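Local coordinates for nuclear polyadenylated RNA-binding protein NAB2 (PDB 2V75) that binds the poly(A) tails of mRNAs and pre-mRNAs, shields them from the exosome and takes part in poly(A) length control and nuclear export, at residues L10-A15 with A32-V36; V48-L52 with L64-V68. One frame throughout, in Å; residues are numbered along the deposited sequence.

Contact 1 (L10-A15 with A32-V36); sequences LKVIVA and AEYIV
A small residue at a helix crossing lets backbones draw close, as A32 does here. Segments 10-15 and 32-36 are both regular α-helix; their short axes approach to 8.7 Å and run 124° apart in direction, with the CA atoms of K11 and A32 5.4 Å apart. The methyl of A32 nestles against the turn opposite, its CB 3.6 Å from K11 O and 4.2 Å from A15 CB. V14, rotamer t, puts CG1 3.8 Å from both A32 CA and I35 CD1. In this all-helical N-terminal domain of Nab2, of the PWI-like clan, the crossing joins helix 7-18 to helix 28-40. V36 returns the bump, its CG2 entering the hollow between L10, K11 and V14, 3.9 Å from L10 CG, 3.7 Å from K11 CG and 4.3 Å from V14 CG2. Stretched past this methyl, K11 (chi1 m, the rest t) carries NZ to within 3.4 Å of both E33 OE1 and OE2, a weakly hydrogen-bonded salt bridge; its stronger partner is E8, one turn earlier.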
ATOM      1  N   LEU A  10      -0.189   9.034   0.387  1.00 38.49           N
ATOM      2  CA  LEU A  10      -0.372   7.599   0.588  1.00 39.61           C
ATOM      3  C   LEU A  10      -0.274   6.794  -0.713  1.00 38.78           C
ATOM      4  O   LEU A  10       0.316   5.722  -0.749  1.00 39.71           O
ATOM      5  CB  LEU A  10      -1.687   7.330   1.316  1.00 40.76           C
ATOM      6  CG  LEU A  10      -1.763   5.917   1.852  1.00 37.77           C
ATOM      7  CD1 LEU A  10      -0.655   5.536   2.848  1.00 41.44           C
ATOM      8  CD2 LEU A  10      -3.141   5.664   2.460  1.00 41.26           C
ATOM      9  N   LYS A  11      -0.815   7.342  -1.789  1.00 36.83           N
ATOM     10  CA  LYS A  11      -0.777   6.646  -3.078  1.00 39.12           C
ATOM     11  C   LYS A  11       0.671   6.526  -3.515  1.00 40.32           C
ATOM     12  O   LYS A  11       1.106   5.497  -3.995  1.00 38.36           O
ATOM     13  CB  LYS A  11      -1.593   7.399  -4.096  1.00 41.36           C
ATOM     14  CG  LYS A  11      -3.117   7.299  -3.968  1.00 49.53           C
ATOM     15  CD  LYS A  11      -3.759   8.107  -5.127  1.00 51.34           C
ATOM     16  CE  LYS A  11      -5.167   8.536  -4.805  1.00 53.36           C
ATOM     17  NZ  LYS A  11      -5.566   9.672  -5.653  1.00 50.59           N
ATOM     18  N   VAL A  12       1.454   7.561  -3.270  1.00 36.35           N
ATOM     19  CA  VAL A  12       2.893   7.500  -3.600  1.00 36.90           C
ATOM     20  C   VAL A  12       3.606   6.481  -2.734  1.00 34.72           C
ATOM     21  O   VAL A  12       4.352   5.625  -3.211  1.00 37.14           O
ATOM     22  CB  VAL A  12       3.579   8.849  -3.450  1.00 40.23           C
ATOM     23  CG1 VAL A  12       5.103   8.683  -3.475  1.00 36.79           C
ATOM     24  CG2 VAL A  12       3.156   9.825  -4.561  1.00 39.06           C
ATOM     25  N   ILE A  13       3.274   6.453  -1.449  1.00 35.88           N
ATOM     26  CA  ILE A  13       3.939   5.534  -0.514  1.00 38.31           C
ATOM     27  C   ILE A  13       3.617   4.096  -0.831  1.00 34.10           C
ATOM     28  O   ILE A  13       4.473   3.215  -0.804  1.00 38.08           O
ATOM     29  CB  ILE A  13       3.547   5.839   0.946  1.00 35.20           C
ATOM     30  CG1 ILE A  13       4.293   7.090   1.418  1.00 37.03           C
ATOM     31  CG2 ILE A  13       3.833   4.644   1.881  1.00 37.73           C
ATOM     32  CD1 ILE A  13       3.653   7.671   2.714  1.00 41.53           C
ATOM     33  N   VAL A  14       2.376   3.848  -1.206  1.00 38.71           N
ATOM     34  CA  VAL A  14       1.981   2.487  -1.626  1.00 38.39           C
ATOM     35  C   VAL A  14       2.687   2.038  -2.922  1.00 36.72           C
ATOM     36  O   VAL A  14       3.212   0.923  -2.993  1.00 39.74           O
ATOM     37  CB  VAL A  14       0.443   2.393  -1.709  1.00 38.58           C
ATOM     38  CG1 VAL A  14      -0.021   1.006  -2.285  1.00 38.89           C
ATOM     39  CG2 VAL A  14      -0.180   2.571  -0.329  1.00 39.12           C
ATOM     40  N   ALA A  15       2.708   2.913  -3.920  1.00 36.28           N
ATOM     41  CA  ALA A  15       3.502   2.699  -5.126  1.00 34.72           C
ATOM     42  C   ALA A  15       4.973   2.387  -4.833  1.00 37.79           C
ATOM     43  O   ALA A  15       5.564   1.543  -5.493  1.00 36.86           O
ATOM     44  CB  ALA A  15       3.341   3.896  -6.106  1.00 37.36           C
ATOM     45  N   ALA A  32      -2.019   0.961  -6.473  1.00 42.47           N
ATOM     46  CA  ALA A  32      -1.896   1.941  -5.399  1.00 42.62           C
ATOM     47  C   ALA A  32      -3.191   2.752  -5.239  1.00 41.30           C
ATOM     48  O   ALA A  32      -3.689   2.982  -4.126  1.00 39.75           O
ATOM     49  CB  ALA A  32      -0.703   2.874  -5.665  1.00 42.42           C
ATOM     50  N   GLU A  33      -3.791   3.155  -6.345  1.00 44.49           N
ATOM     51  CA  GLU A  33      -5.031   3.926  -6.265  1.00 41.72           C
ATOM     52  C   GLU A  33      -6.143   3.075  -5.667  1.00 38.85           C
ATOM     53  O   GLU A  33      -6.986   3.583  -4.913  1.00 39.44           O
ATOM     54  CB  GLU A  33      -5.426   4.422  -7.644  1.00 41.74           C
ATOM     55  CG  GLU A  33      -4.587   5.618  -8.098  1.00 48.80           C
ATOM     56  CD  GLU A  33      -5.326   6.949  -7.976  1.00 65.40           C
ATOM     57  OE1 GLU A  33      -6.464   6.974  -7.443  1.00 66.31           O
ATOM     58  OE2 GLU A  33      -4.775   7.968  -8.461  1.00 72.19           O
ATOM     59  N   TYR A  34      -6.180   1.812  -6.060  1.00 42.32           N
ATOM     60  CA  TYR A  34      -7.266   0.941  -5.619  1.00 40.28           C
ATOM     61  C   TYR A  34      -7.100   0.722  -4.113  1.00 39.17           C
ATOM     62  O   TYR A  34      -8.077   0.789  -3.361  1.00 40.46           O
ATOM     63  CB  TYR A  34      -7.222  -0.410  -6.313  1.00 38.71           C
ATOM     64  CG  TYR A  34      -8.534  -1.123  -6.355  1.00 35.53           C
ATOM     65  CD1 TYR A  34      -9.404  -0.963  -7.397  1.00 39.70           C
ATOM     66  CD2 TYR A  34      -8.940  -1.933  -5.323  1.00 40.81           C
ATOM     67  CE1 TYR A  34     -10.641  -1.621  -7.421  1.00 41.13           C
ATOM     68  CE2 TYR A  34     -10.156  -2.563  -5.343  1.00 39.82           C
ATOM     69  CZ  TYR A  34     -11.020  -2.403  -6.368  1.00 43.38           C
ATOM     70  OH  TYR A  34     -12.219  -3.098  -6.271  1.00 44.22           O
ATOM     71  N   ILE A  35      -5.877   0.467  -3.684  1.00 37.73           N
ATOM     72  CA  ILE A  35      -5.594   0.287  -2.257  1.00 42.87           C
ATOM     73  C   ILE A  35      -6.017   1.487  -1.407  1.00 41.51           C
ATOM     74  O   ILE A  35      -6.729   1.357  -0.409  1.00 37.45           O
ATOM     75  CB  ILE A  35      -4.131  -0.126  -1.992  1.00 41.94           C
ATOM     76  CG1 ILE A  35      -3.889  -1.544  -2.543  1.00 41.64           C
ATOM     77  CG2 ILE A  35      -3.806   0.031  -0.476  1.00 44.06           C
ATOM     78  CD1 ILE A  35      -2.418  -1.984  -2.414  1.00 42.74           C
ATOM     79  N   VAL A  36      -5.670   2.675  -1.858  1.00 41.78           N
ATOM     80  CA  VAL A  36      -6.021   3.864  -1.128  1.00 39.11           C
ATOM     81  C   VAL A  36      -7.515   4.118  -1.133  1.00 39.45           C
ATOM     82  O   VAL A  36      -8.048   4.562  -0.134  1.00 42.41           O
ATOM     83  CB  VAL A  36      -5.215   5.034  -1.670  1.00 44.67           C
ATOM     84  CG1 VAL A  36      -5.754   6.370  -1.140  1.00 44.68           C
ATOM     85  CG2 VAL A  36      -3.735   4.765  -1.358  1.00 41.89           C
TER

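Contact 2 (V48-L52 with L64-V68); sequences VVDEL and LANVV
V49, V68 and L64, with 69, 66 and 61 Å² covered respectively, show how β-branched and leucine side chains can join two helices without a single polar bond between them. Both segments, 48-52 and 64-68, are α-helical throughout. Their short axes come within 9.5 Å, at 132° between the N-to-C directions, and the nearest CA atoms are those of V49 and A65, 5.8 Å apart. Although its CA-to-CB bond points sideways, V49 in the t rotamer reaches across with both methyls: CG2 sits 3.8 Å from A65 CA and 3.7 Å from V68 CB, and CG1 is 4.2 Å from L64 CB. The low profile of A65 leaves room for this approach. V68, likewise t, points toward helix 45-55 and brings CG2 to 3.7 Å from V48 CG1 and to a tight 3.3 Å from L52 CD1, so that it meets side chains one helical turn apart. L64 (chi1 m, chi2 t) packs on the base of L52: its CD2 is 3.9 Å from L52 CB, and its CD1 is 3.9 Å from the carbonyl carbon, L52 C. Beyond the interface, V59 in the connection and A53 also lie against L64, while V45 touches V68. D50, facing away, pairs with R61 at the start of helix 61-79. Helices 45-55 and 61-79 follow one another along the chain and, crossing obliquely in a roughly antiparallel sense, they form a helical hairpin closed by an apolar seam, one of the units from which this PWI-like helical fold of the Nab2 N-terminal domain is built.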
ATOM      1  N   VAL A  48      -9.532  -5.373   2.989  1.00 39.58           N
ATOM      2  CA  VAL A  48      -8.746  -4.803   1.919  1.00 37.55           C
ATOM      3  C   VAL A  48      -7.907  -5.924   1.262  1.00 42.31           C
ATOM      4  O   VAL A  48      -7.786  -5.973   0.042  1.00 38.01           O
ATOM      5  CB  VAL A  48      -7.873  -3.627   2.386  1.00 37.48           C
ATOM      6  CG1 VAL A  48      -6.954  -3.150   1.262  1.00 39.57           C
ATOM      7  CG2 VAL A  48      -8.800  -2.540   3.024  1.00 40.19           C
ATOM      8  N   VAL A  49      -7.308  -6.792   2.060  1.00 38.51           N
ATOM      9  CA  VAL A  49      -6.488  -7.872   1.487  1.00 38.00           C
ATOM     10  C   VAL A  49      -7.347  -8.812   0.648  1.00 41.47           C
ATOM     11  O   VAL A  49      -7.036  -9.110  -0.520  1.00 38.93           O
ATOM     12  CB  VAL A  49      -5.729  -8.606   2.583  1.00 38.39           C
ATOM     13  CG1 VAL A  49      -4.937  -9.793   1.991  1.00 44.24           C
ATOM     14  CG2 VAL A  49      -4.740  -7.631   3.234  1.00 36.83           C
ATOM     15  N   ASP A  50      -8.467  -9.200   1.228  1.00 43.83           N
ATOM     16  CA  ASP A  50      -9.489  -9.973   0.513  1.00 46.29           C
ATOM     17  C   ASP A  50      -9.832  -9.392  -0.870  1.00 40.30           C
ATOM     18  O   ASP A  50      -9.842 -10.127  -1.851  1.00 44.88           O
ATOM     19  CB  ASP A  50     -10.776 -10.045   1.331  1.00 44.21           C
ATOM     20  CG  ASP A  50     -10.709 -11.036   2.438  1.00 52.49           C
ATOM     21  OD1 ASP A  50      -9.742 -11.836   2.448  1.00 50.30           O
ATOM     22  OD2 ASP A  50     -11.653 -11.022   3.274  1.00 51.95           O
ATOM     23  N   GLU A  51     -10.113  -8.088  -0.948  1.00 43.40           N
ATOM     24  CA  GLU A  51     -10.553  -7.461  -2.171  1.00 43.63           C
ATOM     25  C   GLU A  51      -9.406  -7.498  -3.165  1.00 40.78           C
ATOM     26  O   GLU A  51      -9.623  -7.831  -4.333  1.00 41.55           O
ATOM     27  CB  GLU A  51     -11.087  -6.037  -1.936  1.00 43.00           C
ATOM     28  CG  GLU A  51     -11.324  -5.168  -3.153  1.00 56.27           C
ATOM     29  CD  GLU A  51     -12.722  -5.309  -3.750  1.00 58.31           C
ATOM     30  OE1 GLU A  51     -13.353  -6.362  -3.500  1.00 53.35           O
ATOM     31  OE2 GLU A  51     -13.168  -4.368  -4.453  1.00 63.03           O
ATOM     32  N   LEU A  52      -8.187  -7.199  -2.729  1.00 36.17           N
ATOM     33  CA  LEU A  52      -7.038  -7.188  -3.634  1.00 36.19           C
ATOM     34  C   LEU A  52      -6.751  -8.600  -4.203  1.00 37.24           C
ATOM     35  O   LEU A  52      -6.402  -8.765  -5.383  1.00 35.21           O
ATOM     36  CB  LEU A  52      -5.796  -6.664  -2.920  1.00 37.26           C
ATOM     37  CG  LEU A  52      -5.835  -5.203  -2.492  1.00 41.14           C
ATOM     38  CD1 LEU A  52      -4.638  -4.853  -1.505  1.00 41.09           C
ATOM     39  CD2 LEU A  52      -5.881  -4.380  -3.717  1.00 35.94           C
ATOM     40  N   LEU A  64       0.327  -9.306  -0.396  1.00 33.76           N
ATOM     41  CA  LEU A  64      -0.714  -8.276  -0.339  1.00 36.09           C
ATOM     42  C   LEU A  64      -0.892  -7.797   1.091  1.00 40.14           C
ATOM     43  O   LEU A  64      -1.056  -6.604   1.355  1.00 38.33           O
ATOM     44  CB  LEU A  64      -2.069  -8.766  -0.874  1.00 37.47           C
ATOM     45  CG  LEU A  64      -2.061  -8.994  -2.401  1.00 39.23           C
ATOM     46  CD1 LEU A  64      -3.303  -9.793  -2.811  1.00 43.32           C
ATOM     47  CD2 LEU A  64      -1.992  -7.632  -3.094  1.00 37.93           C
ATOM     48  N   ALA A  65      -0.900  -8.743   2.017  1.00 37.40           N
ATOM     49  CA  ALA A  65      -1.004  -8.390   3.421  1.00 36.48           C
ATOM     50  C   ALA A  65       0.118  -7.469   3.920  1.00 39.13           C
ATOM     51  O   ALA A  65      -0.128  -6.506   4.641  1.00 39.07           O
ATOM     52  CB  ALA A  65      -1.122  -9.645   4.309  1.00 37.58           C
ATOM     53  N   ASN A  66       1.354  -7.742   3.535  1.00 36.96           N
ATOM     54  CA  ASN A  66       2.449  -6.852   3.859  1.00 39.69           C
ATOM     55  C   ASN A  66       2.231  -5.442   3.331  1.00 40.35           C
ATOM     56  O   ASN A  66       2.494  -4.474   4.049  1.00 37.46           O
ATOM     57  CB  ASN A  66       3.729  -7.404   3.296  1.00 42.94           C
ATOM     58  CG  ASN A  66       4.923  -6.525   3.663  1.00 50.99           C
ATOM     59  OD1 ASN A  66       5.688  -6.087   2.804  1.00 51.75           O
ATOM     60  ND2 ASN A  66       5.082  -6.278   4.972  1.00 51.83           N
ATOM     61  N   VAL A  67       1.790  -5.343   2.090  1.00 38.94           N
ATOM     62  CA  VAL A  67       1.580  -4.056   1.423  1.00 39.19           C
ATOM     63  C   VAL A  67       0.465  -3.338   2.162  1.00 43.06           C
ATOM     64  O   VAL A  67       0.600  -2.156   2.491  1.00 38.73           O
ATOM     65  CB  VAL A  67       1.215  -4.182  -0.040  1.00 40.70           C
ATOM     66  CG1 VAL A  67       0.808  -2.780  -0.624  1.00 38.17           C
ATOM     67  CG2 VAL A  67       2.394  -4.842  -0.814  1.00 37.85           C
ATOM     68  N   VAL A  68      -0.630  -4.045   2.406  1.00 37.70           N
ATOM     69  CA  VAL A  68      -1.753  -3.439   3.147  1.00 38.06           C
ATOM     70  C   VAL A  68      -1.368  -2.969   4.583  1.00 37.51           C
ATOM     71  O   VAL A  68      -1.708  -1.843   5.037  1.00 39.77           O
ATOM     72  CB  VAL A  68      -3.014  -4.355   3.085  1.00 39.60           C
ATOM     73  CG1 VAL A  68      -4.071  -3.799   4.016  1.00 40.08           C
ATOM     74  CG2 VAL A  68      -3.524  -4.503   1.605  1.00 42.75           C
TER

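In the fold
Contacts 1 and 2 follow one another along the chain, one closing before the next opens, yet in space their centres lie 12 Å apart and their side chains meet in one apolar interior. I35 bridges them: its CG1 is 3.5 Å from L52 CD1, and its CD1 is 3.8 Å from V67 CG1, to which V14 CG1 also comes within 4.2 Å. At the periphery, Y34 OH and E51 OE2, 2.4 Å apart, form a probable hydrogen bond between helices 28-40 and 45-55. Together the contacts link four of the five helices of a domain that is required for nuclear export of poly(A) RNA and of Nab2 itself.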